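PDB 1KNV: Bse634I restriction endonuclease from Geobacillus stearothermophilus, which cuts double-stranded DNA at a specific recognition sequence as a type II restriction endonuclease, probably with the help of bound metal ions. Local coordinates for the interface of chains A and B. Sequence-based numbering; all coordinates share one arbitrary frame. Chains: chain A/B, Bse634I restriction endonuclease.

The interface of chains A and B. Residues chain A 255, 267-269; chain B 131, 134, 138.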
# COMPACT_ATOMS: atom_id res chain seq x y z
N ALA A 255 -9.05 4.83 15.52
CA ALA A 255 -8.78 4.77 14.08
C ALA A 255 -9.14 3.43 13.44
O ALA A 255 -8.91 2.37 14.03
CB ALA A 255 -7.30 5.08 13.81
N PRO A 267 -6.54 9.18 7.00
CA PRO A 267 -6.81 8.57 8.31
C PRO A 267 -8.27 8.79 8.69
O PRO A 267 -8.81 9.89 8.52
CB PRO A 267 -5.85 9.31 9.23
CG PRO A 267 -5.84 10.70 8.63
CD PRO A 267 -5.73 10.41 7.14
N GLU A 268 -8.93 7.75 9.19
CA GLU A 268 -10.33 7.90 9.58
C GLU A 268 -10.74 7.03 10.76
O GLU A 268 -10.08 6.04 11.08
CB GLU A 268 -11.26 7.62 8.39
CG GLU A 268 -11.23 6.21 7.85
CD GLU A 268 -12.14 6.04 6.63
OE1 GLU A 268 -13.36 6.24 6.75
OE2 GLU A 268 -11.62 5.69 5.56
N ARG A 269 -11.82 7.43 11.42
CA ARG A 269 -12.35 6.70 12.56
C ARG A 269 -13.07 5.46 12.06
O ARG A 269 -13.49 5.39 10.90
CB ARG A 269 -13.36 7.55 13.31
CG ARG A 269 -12.86 8.89 13.72
CD ARG A 269 -13.90 9.55 14.58
NE ARG A 269 -13.45 10.86 15.04
CZ ARG A 269 -14.20 11.69 15.75
NH1 ARG A 269 -15.44 11.36 16.09
NH2 ARG A 269 -13.70 12.87 16.13
N LEU B 131 -2.36 11.41 13.54
CA LEU B 131 -3.79 11.12 13.54
C LEU B 131 -4.62 12.18 14.22
O LEU B 131 -5.64 12.62 13.69
CB LEU B 131 -4.05 9.78 14.25
CG LEU B 131 -3.61 8.51 13.53
CD1 LEU B 131 -3.88 7.31 14.41
CD2 LEU B 131 -4.34 8.39 12.22
N HIS B 134 -6.00 16.51 12.74
CA HIS B 134 -6.91 16.55 11.60
C HIS B 134 -8.15 17.30 12.08
O HIS B 134 -8.49 17.23 13.27
CB HIS B 134 -7.29 15.13 11.18
CG HIS B 134 -6.17 14.37 10.53
ND1 HIS B 134 -5.67 14.70 9.30
CD2 HIS B 134 -5.46 13.30 10.96
CE1 HIS B 134 -4.69 13.86 8.98
NE2 HIS B 134 -4.54 13.01 9.97
N VAL B 138 -8.82 11.75 14.97
CA VAL B 138 -8.79 10.30 14.91
C VAL B 138 -7.83 9.95 16.04
O VAL B 138 -6.92 10.72 16.35
CB VAL B 138 -8.26 9.80 13.57
CG1 VAL B 138 -8.35 8.28 13.50
CG2 VAL B 138 -9.04 10.42 12.44
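A:Pro267 and B:His134 meet in an apolar patch of the two-fold interface between two copies of the enzyme, where loops of chain A meet a helix end and the following loop of chain B. The patch helps to hold the chains together in the deposited four-chain assembly, probably as part of the enzyme's dimer contact, though the structure alone does not prove it; symmetry repeats it with the chains exchanged. A:Pro267 is the main knob from chain A, with 70 Å² hidden by the partner. Its CG, the outermost methylene of the pyrrolidine ring, sits over the face of the B:His134 imidazole, 3.4 Å from the ring centroid, in a CH-pi contact displaced towards NE2, away from the ring's CG and ND1. The imidazole is brought there by a CG anti to its own carbonyl carbon (chi1 -71°), and the B:Leu131 carbonyl oxygen, in plane at its edge, may help to fix the turn of the ring. An alanine in place of B:His134 would probably leave the A:Pro267 CG without the flat face it rests on and open a gap there. The neighbouring methylene of the same proline, CB, presses tightly on a methyl of B:Leu131, CD2, at 3.5 Å. The leucine's other methyl, CD1, reaches towards A:Ala255 CB, 4.1 Å away, so its fork bridges proline and alanine. B:Val138 closes the patch with both branches. CG1, anti to the backbone N (chi1 -175°), points its tip at the flank of A:Ala255, 3.4 Å from CB and close to CA as well, while CG2 lies against the backbone, 4.0 Å from A:Glu268 CA. A:Glu268 and A:Arg269 contribute mainly main chain, and no polar pair joins the two sides here. In the fold, A:Pro267 to A:Arg269 lie in the loop leading into strand 273-276, and A:Ala255 precedes the 3-10 helix 257-259; B:Leu131 is the last residue of helix 118-131, with B:His134 and B:Val138 in the following loop.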